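Long-range contacts in 3-oxo-tetronate kinase (Haemophilus influenzae, PDB 1YZY), which catalyses the ATP-dependent phosphorylation of 3-oxo-tetronate to 3-oxo-tetronate 4-phosphate, a step in carbohydrate metabolism: residues 14-19 and 43-48; 77-82 and 216-221; 83-88 and 154-159; 132-137 and 145-150; 347-352 and 389-394. All coordinates share one frame; numbering follows the deposited sequence.

Contact 1: 14-19 and 43-48; sequences DIASFL and AIVISL
I15, A16 and L19 form the inner face of helix 9-20 where it lies on strand 43-47, at A43 and V45, a helix-on-sheet layer of the sugar-binding N-terminal domain. Helix and strand run nearly antiparallel (171°), with their short axes 9.2 Å apart at closest approach. V45 is the hub. Its methyl CG2 meets A16 CB at 4.0 Å, and the same CG2 sits 4.0 Å from L19 CD1, so one branch serves two successive turns of the helix. The other branch, CG1, anti to the backbone N (chi1 -177°), approaches I15 CG2 at 4.2 Å. L19 lies obliquely across V45; its chi2 of 177° extends CD1 away from CA, and that methyl also reaches A43 CB at 3.8 Å. Positions 15, 16 and 19 fall on one side of the helix, while A43 and V45, two apart, share one face of the strand. This is the usual construction of an alpha/beta layer, in which a helix returns antiparallel to the parallel strands beneath it, here 43-47 with 26-30 next to it. A16 and L19 extend onto that neighbour, touching Q28 and T26. I44 and I46 point to the other face of strand 43-47, where W68 and L69 of helix 55-71 cover them. Across the contact itself there is no hydrogen bond: carbon meets carbon throughout, and A16 CA lies 6.6 Å from V45 CA.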
# COMPACT_ATOMS: atom_id res chain seq x y z
N ASP A 14 0.19 1.97 1.41
CA ASP A 14 0.51 3.08 2.29
C ASP A 14 -0.65 4.04 2.53
O ASP A 14 -1.05 4.27 3.67
CB ASP A 14 1.70 3.86 1.76
CG ASP A 14 2.30 4.80 2.77
OD1 ASP A 14 2.94 4.32 3.72
OD2 ASP A 14 2.14 6.03 2.61
N ILE A 15 -1.20 4.59 1.44
CA ILE A 15 -2.31 5.53 1.57
C ILE A 15 -3.54 4.86 2.15
O ILE A 15 -4.27 5.48 2.92
CB ILE A 15 -2.65 6.25 0.23
CG1 ILE A 15 -3.55 7.46 0.48
CG2 ILE A 15 -3.34 5.30 -0.76
CD1 ILE A 15 -3.80 8.31 -0.75
N ALA A 16 -3.75 3.58 1.80
CA ALA A 16 -4.90 2.82 2.29
C ALA A 16 -4.86 2.68 3.81
O ALA A 16 -5.90 2.73 4.47
CB ALA A 16 -4.96 1.45 1.63
N SER A 17 -3.67 2.46 4.36
CA SER A 17 -3.50 2.37 5.80
C SER A 17 -3.79 3.74 6.41
O SER A 17 -4.40 3.85 7.47
CB SER A 17 -2.07 1.95 6.16
OG SER A 17 -2.00 0.56 6.46
N PHE A 18 -3.33 4.79 5.73
CA PHE A 18 -3.55 6.15 6.18
C PHE A 18 -5.02 6.50 6.24
O PHE A 18 -5.47 7.14 7.19
CB PHE A 18 -2.79 7.16 5.31
CG PHE A 18 -1.44 7.53 5.87
CD1 PHE A 18 -1.33 8.05 7.15
CD2 PHE A 18 -0.29 7.33 5.12
CE1 PHE A 18 -0.09 8.38 7.69
CE2 PHE A 18 0.97 7.66 5.65
CZ PHE A 18 1.06 8.18 6.94
N LEU A 19 -5.77 6.08 5.24
CA LEU A 19 -7.20 6.36 5.21
C LEU A 19 -7.91 5.68 6.37
O LEU A 19 -8.84 6.25 6.95
CB LEU A 19 -7.81 5.92 3.88
CG LEU A 19 -7.24 6.63 2.64
CD1 LEU A 19 -7.88 6.06 1.38
CD2 LEU A 19 -7.48 8.13 2.72
N ALA A 43 -13.88 4.44 1.26
CA ALA A 43 -12.82 4.63 0.27
C ALA A 43 -12.39 3.33 -0.42
O ALA A 43 -12.36 2.27 0.19
CB ALA A 43 -11.60 5.29 0.94
N ILE A 44 -12.10 3.43 -1.71
CA ILE A 44 -11.63 2.28 -2.46
C ILE A 44 -10.36 2.70 -3.16
O ILE A 44 -10.35 3.70 -3.87
CB ILE A 44 -12.64 1.81 -3.52
CG1 ILE A 44 -13.99 1.49 -2.88
CG2 ILE A 44 -12.11 0.57 -4.24
CD1 ILE A 44 -15.10 1.23 -3.88
N VAL A 45 -9.27 1.98 -2.91
CA VAL A 45 -7.98 2.25 -3.52
C VAL A 45 -7.66 1.19 -4.58
O VAL A 45 -7.69 -0.00 -4.29
CB VAL A 45 -6.85 2.20 -2.47
CG1 VAL A 45 -5.52 2.56 -3.10
CG2 VAL A 45 -7.15 3.13 -1.31
N ILE A 46 -7.37 1.60 -5.81
CA ILE A 46 -7.00 0.65 -6.86
C ILE A 46 -5.50 0.76 -7.12
O ILE A 46 -4.99 1.81 -7.48
CB ILE A 46 -7.79 0.86 -8.18
CG1 ILE A 46 -9.26 0.50 -7.96
CG2 ILE A 46 -7.21 -0.02 -9.31
CD1 ILE A 46 -10.10 0.63 -9.20
N SER A 47 -4.79 -0.34 -6.85
CA SER A 47 -3.35 -0.45 -7.03
C SER A 47 -2.98 -0.83 -8.46
O SER A 47 -3.46 -1.84 -8.99
CB SER A 47 -2.81 -1.49 -6.03
OG SER A 47 -1.74 -2.25 -6.57
N LEU A 48 -2.15 -0.00 -9.09
CA LEU A 48 -1.69 -0.24 -10.46
C LEU A 48 -0.17 -0.38 -10.51
O LEU A 48 0.50 -0.41 -9.47
CB LEU A 48 -2.13 0.90 -11.39
CG LEU A 48 -3.62 1.24 -11.55
CD1 LEU A 48 -3.76 2.58 -12.27
CD2 LEU A 48 -4.36 0.15 -12.32

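Contact 2: 77-82 and 216-221; sequences FYFKYC and LVTGGS
F77 to K80 pair in parallel register with L216 to G219, the short strand axes 4.7 Å apart and 21° from parallel, and the backbone bonds pass from one strand to the other: V217 N to F77 O, F79 N to V217 O, G219 N to F79 O and Y81 N to G219 O. This is the margin of the parallel sheet in the sugar-binding domain, where 216-219 is the outermost strand of this sheet within the chain and 3-6 flanks 77-80. Two tyrosines tie the C-terminal ends together from different directions. Y78, with CG anti to the backbone N (chi1 -168°), carries its ring across V217 to donate from OH to G220 O at 2.6 Å, approaching 36° above the carbonyl plane. Y81 turns its ring over G219, whose O stands 3.7 Å above one face toward the rim, and gives its OH to T218 OG1 at 2.7 Å; T218 OG1 is also bonded to V110 O. G219 has a glycine conformation, in which a CB would press on the carbonyl O of T218. K80, bent at chi2, runs beside G220, bringing CD to 3.3 Å from G220 O, while NZ donates to Y81 O at 2.7 Å.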
# COMPACT_ATOMS: atom_id res chain seq x y z
N PHE A 77 -12.23 11.77 -6.53
CA PHE A 77 -11.07 10.99 -6.94
C PHE A 77 -9.73 11.53 -6.50
O PHE A 77 -9.53 12.74 -6.41
CB PHE A 77 -11.12 10.77 -8.44
CG PHE A 77 -12.44 10.21 -8.90
CD1 PHE A 77 -12.64 8.84 -8.95
CD2 PHE A 77 -13.51 11.07 -9.16
CE1 PHE A 77 -13.90 8.32 -9.23
CE2 PHE A 77 -14.77 10.56 -9.44
CZ PHE A 77 -14.96 9.18 -9.48
N TYR A 78 -8.80 10.60 -6.25
CA TYR A 78 -7.48 10.94 -5.78
C TYR A 78 -6.42 10.15 -6.54
O TYR A 78 -6.36 8.92 -6.43
CB TYR A 78 -7.40 10.59 -4.29
CG TYR A 78 -6.19 11.12 -3.55
CD1 TYR A 78 -6.33 12.14 -2.61
CD2 TYR A 78 -4.92 10.61 -3.78
CE1 TYR A 78 -5.24 12.65 -1.91
CE2 TYR A 78 -3.81 11.11 -3.08
CZ TYR A 78 -3.98 12.13 -2.15
OH TYR A 78 -2.90 12.64 -1.46
N PHE A 79 -5.60 10.85 -7.31
CA PHE A 79 -4.51 10.23 -8.06
C PHE A 79 -3.29 10.24 -7.15
O PHE A 79 -2.68 11.28 -6.93
CB PHE A 79 -4.24 11.03 -9.35
CG PHE A 79 -3.05 10.54 -10.14
CD1 PHE A 79 -2.60 9.23 -10.03
CD2 PHE A 79 -2.36 11.42 -10.97
CE1 PHE A 79 -1.49 8.79 -10.73
CE2 PHE A 79 -1.24 11.00 -11.67
CZ PHE A 79 -0.80 9.68 -11.55
N LYS A 80 -2.93 9.08 -6.63
CA LYS A 80 -1.81 8.92 -5.72
C LYS A 80 -0.51 8.47 -6.36
O LYS A 80 -0.44 7.41 -6.97
CB LYS A 80 -2.21 7.95 -4.60
CG LYS A 80 -1.07 7.25 -3.89
CD LYS A 80 -0.56 8.04 -2.72
CE LYS A 80 0.51 7.28 -1.98
NZ LYS A 80 1.78 7.15 -2.75
N TYR A 81 0.54 9.27 -6.17
CA TYR A 81 1.87 8.97 -6.69
C TYR A 81 2.91 9.02 -5.57
O TYR A 81 2.56 9.16 -4.40
CB TYR A 81 2.22 9.90 -7.86
CG TYR A 81 1.84 11.34 -7.66
CD1 TYR A 81 2.53 12.15 -6.75
CD2 TYR A 81 0.80 11.91 -8.38
CE1 TYR A 81 2.19 13.49 -6.57
CE2 TYR A 81 0.45 13.25 -8.21
CZ TYR A 81 1.15 14.03 -7.30
OH TYR A 81 0.83 15.36 -7.15
N CYS A 82 4.19 8.87 -5.91
CA CYS A 82 5.22 8.86 -4.88
C CYS A 82 5.49 10.25 -4.28
O CYS A 82 5.29 11.28 -4.94
CB CYS A 82 6.51 8.26 -5.44
SG CYS A 82 7.74 7.74 -4.20
N LEU A 216 -11.35 16.15 -8.24
CA LEU A 216 -10.07 15.46 -8.32
C LEU A 216 -8.90 16.17 -7.60
O LEU A 216 -8.75 17.39 -7.68
CB LEU A 216 -9.68 15.28 -9.80
CG LEU A 216 -8.26 14.77 -10.06
CD1 LEU A 216 -8.15 13.31 -9.62
CD2 LEU A 216 -7.91 14.91 -11.52
N VAL A 217 -8.09 15.39 -6.89
CA VAL A 217 -6.92 15.91 -6.21
C VAL A 217 -5.78 14.92 -6.45
O VAL A 217 -6.03 13.75 -6.74
CB VAL A 217 -7.16 16.13 -4.69
CG1 VAL A 217 -8.36 17.03 -4.44
CG2 VAL A 217 -7.33 14.82 -3.98
N THR A 218 -4.54 15.38 -6.35
CA THR A 218 -3.37 14.52 -6.55
C THR A 218 -2.33 14.72 -5.44
O THR A 218 -2.33 15.75 -4.75
CB THR A 218 -2.70 14.75 -7.95
OG1 THR A 218 -1.77 15.84 -7.89
CG2 THR A 218 -3.73 15.03 -9.03
N GLY A 219 -1.51 13.71 -5.21
CA GLY A 219 -0.48 13.83 -4.20
C GLY A 219 0.03 12.50 -3.67
O GLY A 219 -0.20 11.46 -4.28
N GLY A 220 0.79 12.56 -2.58
CA GLY A 220 1.30 11.36 -1.96
C GLY A 220 0.28 10.88 -0.94
O GLY A 220 -0.93 10.93 -1.19
N SER A 221 0.75 10.41 0.22
CA SER A 221 -0.18 9.94 1.25
C SER A 221 -0.57 11.06 2.22
O SER A 221 -1.62 10.99 2.86
CB SER A 221 0.44 8.79 2.03
OG SER A 221 0.70 7.69 1.19

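Contact 3: 83-88 and 154-159; sequences STFDST and RLMDAQ
F85 and Q159 carry this contact, the one by apolar packing and the other by a polar clasp, where the loop between strand 77-80 and helix 93-104 meets helix 152-159. The close-packed part is around CD2 and CE2 of F85. CE2 lies 3.9 Å from L155 CB, and CD2 is 3.9 Å from L155 CD1, the two side chains sliding past each other in opposite directions. Farther round the ring, CZ approaches M156 CB at 4.2 Å. The clasp lies alongside. Q159 starts with CG wedged between its own backbone N and carbonyl carbon (chi1 47°), then extends, and its NE2 donates to S87 OG at 3.1 Å. That bond is nearly straight, at 166°, with S87 OG in the amide plane. S87 OG in turn donates to F85 O at 2.7 Å, which links the amide to the loop's own backbone. The rotation of the Q159 amide is fixed at both ends, since OE1 accepts from G94 N at the start of helix 93-104. T88 O also comes to 3.1 Å from Q159 NE2, though at an angle too poor for a hydrogen bond. The looser part is the T88 side chain and A158: T88 points its CB away from the helix, its OG1 turns to K90 N, and A158 is solvent-exposed. On the inner side, F85 meets Y81 edge to face and touches I93 and I111, while M156 packs on T97 and I111, which seats helix 152-159 against helix 93-104 and strand 109-111.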
# COMPACT_ATOMS: atom_id res chain seq x y z
N SER A 83 5.92 10.26 -3.02
CA SER A 83 6.22 11.51 -2.32
C SER A 83 7.47 12.23 -2.87
O SER A 83 7.73 13.39 -2.53
CB SER A 83 6.33 11.27 -0.81
OG SER A 83 7.44 10.44 -0.46
N THR A 84 8.24 11.54 -3.71
CA THR A 84 9.43 12.13 -4.33
C THR A 84 9.13 12.51 -5.79
O THR A 84 10.04 12.81 -6.57
CB THR A 84 10.67 11.22 -4.23
OG1 THR A 84 10.28 9.85 -4.27
CG2 THR A 84 11.39 11.48 -2.92
N PHE A 85 7.84 12.51 -6.12
CA PHE A 85 7.34 12.88 -7.44
C PHE A 85 7.92 12.05 -8.60
O PHE A 85 7.95 12.52 -9.73
CB PHE A 85 7.59 14.39 -7.67
CG PHE A 85 6.54 15.07 -8.49
CD1 PHE A 85 5.25 15.24 -7.99
CD2 PHE A 85 6.83 15.55 -9.77
CE1 PHE A 85 4.27 15.88 -8.75
CE2 PHE A 85 5.84 16.20 -10.53
CZ PHE A 85 4.57 16.36 -10.02
N ASP A 86 8.29 10.80 -8.31
CA ASP A 86 8.88 9.88 -9.30
C ASP A 86 8.24 9.95 -10.68
O ASP A 86 7.08 9.58 -10.85
CB ASP A 86 8.82 8.44 -8.79
CG ASP A 86 9.57 8.26 -7.49
OD1 ASP A 86 9.32 9.06 -6.57
OD2 ASP A 86 10.41 7.34 -7.39
N SER A 87 9.03 10.38 -11.66
CA SER A 87 8.60 10.54 -13.05
C SER A 87 9.75 11.06 -13.92
O SER A 87 10.90 11.12 -13.47
CB SER A 87 7.43 11.54 -13.10
OG SER A 87 7.75 12.75 -12.41
N THR A 88 9.44 11.35 -15.18
CA THR A 88 10.38 11.92 -16.15
C THR A 88 9.57 12.89 -17.01
O THR A 88 8.38 13.09 -16.76
CB THR A 88 11.02 10.85 -17.08
OG1 THR A 88 10.01 10.25 -17.90
CG2 THR A 88 11.75 9.78 -16.27
N ARG A 154 8.13 23.11 -12.24
CA ARG A 154 8.98 22.84 -13.40
C ARG A 154 8.90 21.37 -13.79
O ARG A 154 8.90 21.04 -14.98
CB ARG A 154 10.44 23.24 -13.13
CG ARG A 154 10.69 24.75 -13.15
CD ARG A 154 12.15 25.11 -13.40
NE ARG A 154 13.07 24.57 -12.39
CZ ARG A 154 13.67 25.30 -11.45
NH1 ARG A 154 13.45 26.60 -11.34
NH2 ARG A 154 14.55 24.73 -10.64
N LEU A 155 8.88 20.49 -12.79
CA LEU A 155 8.79 19.05 -13.02
C LEU A 155 7.46 18.71 -13.67
O LEU A 155 7.42 17.93 -14.62
CB LEU A 155 8.91 18.29 -11.70
CG LEU A 155 10.27 18.29 -11.04
CD1 LEU A 155 10.15 17.67 -9.66
CD2 LEU A 155 11.28 17.55 -11.91
N MET A 156 6.38 19.28 -13.16
CA MET A 156 5.07 19.01 -13.72
C MET A 156 4.91 19.60 -15.12
O MET A 156 4.31 18.97 -16.00
CB MET A 156 3.97 19.52 -12.79
CG MET A 156 2.55 19.23 -13.31
SD MET A 156 2.08 17.49 -13.39
CE MET A 156 0.37 17.65 -13.90
N ASP A 157 5.42 20.81 -15.32
CA ASP A 157 5.32 21.50 -16.61
C ASP A 157 5.97 20.72 -17.74
O ASP A 157 5.53 20.80 -18.89
CB ASP A 157 5.94 22.90 -16.54
CG ASP A 157 5.00 23.95 -15.95
OD1 ASP A 157 3.82 23.64 -15.65
OD2 ASP A 157 5.45 25.10 -15.80
N ALA A 158 7.06 20.04 -17.43
CA ALA A 158 7.79 19.25 -18.41
C ALA A 158 6.94 18.13 -19.02
O ALA A 158 7.01 17.87 -20.22
CB ALA A 158 9.02 18.67 -17.77
N GLN A 159 6.11 17.51 -18.19
CA GLN A 159 5.27 16.38 -18.60
C GLN A 159 3.77 16.66 -18.71
O GLN A 159 2.99 15.73 -18.94
CB GLN A 159 5.46 15.22 -17.63
CG GLN A 159 5.38 15.79 -16.23
CD GLN A 159 5.55 14.75 -15.15
OE1 GLN A 159 4.59 14.09 -14.78
NE2 GLN A 159 6.76 14.62 -14.63

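Contact 4: 132-137 and 145-150; sequences VLLSES and TPMVDA
L134 and M147, with A150 close by, hold a one-turn 3-10 segment, 134-136, against the irregular chain that leads into helix 152-159. The turn follows the short, weakly bonded strand 132-133, the last strand of a small antiparallel sheet in the sugar-binding domain. L134 and M147 cross obliquely: L134 CG is anti to its backbone N (chi1 173°), and from there CD2 meets M147 CB at 3.8 Å. The same CD2 lies 3.6 Å from D149 O, so one methyl touches both the M147 side chain and the D149 carbonyl. M147 bends at chi2 and chi3 (-59° and -76°), so its thioether curls instead of extending. The second centre is the single methyl of A150, touched by three consecutive residues: L133 CD2 touches A150 CB at 3.7 Å, S135 OG stands 3.6 Å from it, and L134 CB lies 4.0 Å away. S135 then faces the backbone of the other segment. Its CA-H points almost straight at M147 O, with CA and O 3.5 Å apart, and its CB rests 3.3 Å from V148 O. No conventional hydrogen bond spans the two segments directly; instead L127 of strand 126-129 makes backbone bonds to both L134 and A150, which ties each to the sheet. L155 of the following helix packs on L134 and M147. The 3-10 turn is closed from within by L134 O, which accepts from both S137 N and, at 2.8 Å, S137 OG.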
# COMPACT_ATOMS: atom_id res chain seq x y z
N VAL A 132 17.49 17.89 2.76
CA VAL A 132 18.02 18.34 1.49
C VAL A 132 17.00 18.44 0.36
O VAL A 132 15.92 17.84 0.43
CB VAL A 132 19.18 17.43 1.01
CG1 VAL A 132 20.33 17.46 1.99
CG2 VAL A 132 18.70 16.00 0.81
N LEU A 133 17.35 19.21 -0.67
CA LEU A 133 16.50 19.37 -1.84
C LEU A 133 16.37 18.01 -2.51
O LEU A 133 17.28 17.18 -2.40
CB LEU A 133 17.17 20.34 -2.83
CG LEU A 133 17.13 21.84 -2.54
CD1 LEU A 133 18.30 22.53 -3.19
CD2 LEU A 133 15.82 22.43 -3.01
N LEU A 134 15.26 17.78 -3.20
CA LEU A 134 15.02 16.53 -3.92
C LEU A 134 16.20 16.26 -4.85
O LEU A 134 16.72 15.15 -4.92
CB LEU A 134 13.74 16.65 -4.75
CG LEU A 134 13.41 15.50 -5.71
CD1 LEU A 134 13.03 14.25 -4.92
CD2 LEU A 134 12.26 15.93 -6.61
N SER A 135 16.61 17.29 -5.58
CA SER A 135 17.73 17.21 -6.51
C SER A 135 19.08 16.90 -5.85
O SER A 135 20.07 16.62 -6.54
CB SER A 135 17.82 18.52 -7.31
OG SER A 135 17.88 19.65 -6.46
N GLU A 136 19.13 16.99 -4.53
CA GLU A 136 20.36 16.72 -3.79
C GLU A 136 20.32 15.40 -3.01
O GLU A 136 21.31 15.00 -2.40
CB GLU A 136 20.65 17.85 -2.81
CG GLU A 136 20.90 19.19 -3.46
CD GLU A 136 21.58 20.17 -2.53
OE1 GLU A 136 21.96 19.78 -1.41
OE2 GLU A 136 21.76 21.34 -2.93
N SER A 137 19.15 14.78 -2.98
CA SER A 137 18.95 13.52 -2.27
C SER A 137 19.45 12.34 -3.10
O SER A 137 20.18 12.51 -4.08
CB SER A 137 17.46 13.34 -1.95
OG SER A 137 16.70 13.06 -3.12
N THR A 145 13.83 6.55 -12.39
CA THR A 145 13.37 7.94 -12.52
C THR A 145 14.20 8.96 -11.73
O THR A 145 13.75 9.49 -10.70
CB THR A 145 11.88 8.07 -12.08
OG1 THR A 145 11.74 7.58 -10.74
CG2 THR A 145 10.97 7.29 -13.00
N PRO A 146 15.44 9.24 -12.19
CA PRO A 146 16.29 10.21 -11.49
C PRO A 146 15.68 11.62 -11.49
O PRO A 146 15.11 12.06 -12.49
CB PRO A 146 17.60 10.14 -12.28
CG PRO A 146 17.16 9.77 -13.66
CD PRO A 146 16.13 8.70 -13.37
N MET A 147 15.79 12.31 -10.35
CA MET A 147 15.24 13.66 -10.18
C MET A 147 16.35 14.68 -9.95
O MET A 147 16.98 14.71 -8.90
CB MET A 147 14.26 13.68 -9.01
CG MET A 147 13.23 12.54 -9.00
SD MET A 147 12.16 12.46 -10.45
CE MET A 147 11.01 13.80 -10.14
N VAL A 148 16.60 15.52 -10.95
CA VAL A 148 17.65 16.53 -10.85
C VAL A 148 17.15 17.95 -10.63
O VAL A 148 17.94 18.89 -10.54
CB VAL A 148 18.58 16.51 -12.08
CG1 VAL A 148 19.36 15.21 -12.12
CG2 VAL A 148 17.78 16.69 -13.36
N ASP A 149 15.83 18.11 -10.59
CA ASP A 149 15.21 19.41 -10.37
C ASP A 149 14.29 19.24 -9.16
O ASP A 149 13.53 18.28 -9.09
CB ASP A 149 14.39 19.83 -11.60
CG ASP A 149 13.98 21.31 -11.59
OD1 ASP A 149 14.23 22.01 -10.59
OD2 ASP A 149 13.40 21.77 -12.59
N ALA A 150 14.40 20.14 -8.19
CA ALA A 150 13.58 20.08 -6.98
C ALA A 150 12.30 20.91 -7.08
O ALA A 150 11.42 20.79 -6.24
CB ALA A 150 14.40 20.51 -5.78

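Contact 5: 347-352 and 389-394; sequences VTNFIT and DIFLAL
F350 and I390 make the apolar centre, F350 CE2 resting 3.7 Å from I390 CG2 as the two side chains pass at a slant, with V347 CG1 over one face of the ring. I390 reaches the other way too, its CD1 meeting T348 CG2 at 3.9 Å with the side chains at about a right angle. These side chains flank a pair of parallel strands, 349-352 and 391-394, inside the nucleotide-binding C-terminal domain. Their backbones exchange four bonds, F391 N to T348 O, F350 N to F391 O, A393 N to F350 O and T352 N to A393 O; the last, at 2.9 Å, is the most bent, 141° at the hydrogen. On the face of N349 and I351, I351 CG2 packs on A393 CB at 4.2 Å, and W382 of strand 380-385 touches both residues. N349 lies beside F391 and points the same way, its ND2 3.3 Å from F391 CD2, with amide and ring planes 63° apart. The polar edge is at T352. Its OG1, held between the backbone N and carbonyl carbon (chi1 56°), lies beside L394 with CD2 at 3.1 Å, but its polar partner is S358 OG on helix 355-365. T357, in the first turn of that helix, probably binds ATP, and the T352 side chain is about 4 Å from that of T357. The T352-S358 bond thus joins a strand with a largely apolar surround to the helix turn that carries E356 and T357, both inferred ATP ligands.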
# COMPACT_ATOMS: atom_id res chain seq x y z
N VAL A 347 -9.80 -23.28 7.66
CA VAL A 347 -8.95 -22.29 8.31
C VAL A 347 -9.35 -20.93 7.72
O VAL A 347 -9.44 -20.80 6.50
CB VAL A 347 -7.45 -22.57 8.09
CG1 VAL A 347 -6.61 -21.37 8.52
CG2 VAL A 347 -7.03 -23.80 8.88
N THR A 348 -9.63 -19.96 8.58
CA THR A 348 -10.05 -18.64 8.13
C THR A 348 -9.08 -17.49 8.32
O THR A 348 -9.27 -16.42 7.73
CB THR A 348 -11.43 -18.25 8.73
OG1 THR A 348 -11.45 -18.46 10.15
CG2 THR A 348 -12.54 -19.06 8.09
N ASN A 349 -8.02 -17.71 9.09
CA ASN A 349 -7.03 -16.66 9.34
C ASN A 349 -5.64 -17.12 8.90
O ASN A 349 -5.15 -18.16 9.36
CB ASN A 349 -6.98 -16.30 10.83
CG ASN A 349 -8.35 -15.94 11.41
OD1 ASN A 349 -8.64 -16.25 12.56
ND2 ASN A 349 -9.16 -15.23 10.64
N PHE A 350 -5.00 -16.35 8.03
CA PHE A 350 -3.66 -16.69 7.55
C PHE A 350 -2.66 -15.58 7.88
O PHE A 350 -2.87 -14.42 7.53
CB PHE A 350 -3.66 -16.91 6.03
CG PHE A 350 -4.52 -18.05 5.58
CD1 PHE A 350 -3.94 -19.27 5.25
CD2 PHE A 350 -5.90 -17.91 5.49
CE1 PHE A 350 -4.73 -20.35 4.83
CE2 PHE A 350 -6.69 -18.97 5.07
CZ PHE A 350 -6.11 -20.19 4.74
N ILE A 351 -1.58 -15.94 8.56
CA ILE A 351 -0.55 -14.98 8.93
C ILE A 351 0.73 -15.39 8.20
O ILE A 351 1.38 -16.37 8.57
CB ILE A 351 -0.32 -14.99 10.46
CG1 ILE A 351 -1.63 -14.69 11.19
CG2 ILE A 351 0.75 -13.97 10.85
CD1 ILE A 351 -1.53 -14.80 12.68
N THR A 352 1.07 -14.66 7.15
CA THR A 352 2.27 -14.97 6.37
C THR A 352 3.45 -14.04 6.67
O THR A 352 3.28 -12.93 7.19
CB THR A 352 1.96 -14.94 4.86
OG1 THR A 352 1.42 -13.66 4.50
CG2 THR A 352 0.94 -16.03 4.50
N ASP A 389 -15.23 -14.46 3.81
CA ASP A 389 -14.75 -14.20 5.17
C ASP A 389 -13.42 -14.82 5.56
O ASP A 389 -13.36 -15.63 6.49
CB ASP A 389 -15.82 -14.62 6.19
CG ASP A 389 -17.07 -13.74 6.15
OD1 ASP A 389 -17.03 -12.66 5.51
OD2 ASP A 389 -18.08 -14.13 6.76
N ILE A 390 -12.35 -14.43 4.87
CA ILE A 390 -11.02 -14.95 5.17
C ILE A 390 -10.13 -13.77 5.54
O ILE A 390 -10.08 -12.78 4.81
CB ILE A 390 -10.42 -15.69 3.94
CG1 ILE A 390 -11.32 -16.85 3.50
CG2 ILE A 390 -9.01 -16.18 4.25
CD1 ILE A 390 -11.46 -17.98 4.51
N PHE A 391 -9.42 -13.89 6.65
CA PHE A 391 -8.53 -12.84 7.12
C PHE A 391 -7.07 -13.20 6.91
O PHE A 391 -6.69 -14.36 7.04
CB PHE A 391 -8.80 -12.53 8.60
CG PHE A 391 -10.22 -12.11 8.89
CD1 PHE A 391 -10.58 -10.76 8.89
CD2 PHE A 391 -11.21 -13.06 9.13
CE1 PHE A 391 -11.91 -10.37 9.13
CE2 PHE A 391 -12.53 -12.67 9.37
CZ PHE A 391 -12.88 -11.32 9.37
N LEU A 392 -6.26 -12.20 6.56
CA LEU A 392 -4.83 -12.41 6.33
C LEU A 392 -3.97 -11.26 6.88
O LEU A 392 -4.37 -10.10 6.88
CB LEU A 392 -4.54 -12.56 4.83
CG LEU A 392 -5.47 -13.40 3.95
CD1 LEU A 392 -6.73 -12.61 3.58
CD2 LEU A 392 -4.72 -13.80 2.70
N ALA A 393 -2.79 -11.61 7.38
CA ALA A 393 -1.82 -10.65 7.90
C ALA A 393 -0.55 -10.97 7.12
O ALA A 393 0.10 -11.98 7.36
CB ALA A 393 -1.60 -10.86 9.39
N LEU A 394 -0.24 -10.10 6.16
CA LEU A 394 0.93 -10.28 5.31
C LEU A 394 2.10 -9.44 5.81
O LEU A 394 2.09 -8.21 5.71
CB LEU A 394 0.56 -9.88 3.87
CG LEU A 394 -0.82 -10.38 3.41
CD1 LEU A 394 -1.15 -9.79 2.05
CD2 LEU A 394 -0.87 -11.91 3.38

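Contacts 1 to 4 all lie in the sugar-binding domain, and contact 5 stands apart in the nucleotide-binding domain, its centre about 19 Å from that of contact 1 and about 40 Å from that of contact 4. Contacts 1 and 2 touch: D14 OD2 meets S221 OG at 2.6 Å, probably a hydrogen bond, and I15 CD1 packs on Y78 CE2, joining helix 9-20 to the residue just past strand 216-219 and to Y78. Segment 77-82 of contact 2 runs on into 83-88 of contact 3. Contacts 3 and 4 meet through the R154 NH2 to D149 OD1 salt bridge at 2.7 Å. Only contact 5 comes near the inferred ATP site, its T352 side chain lying about 9 Å from that of S254.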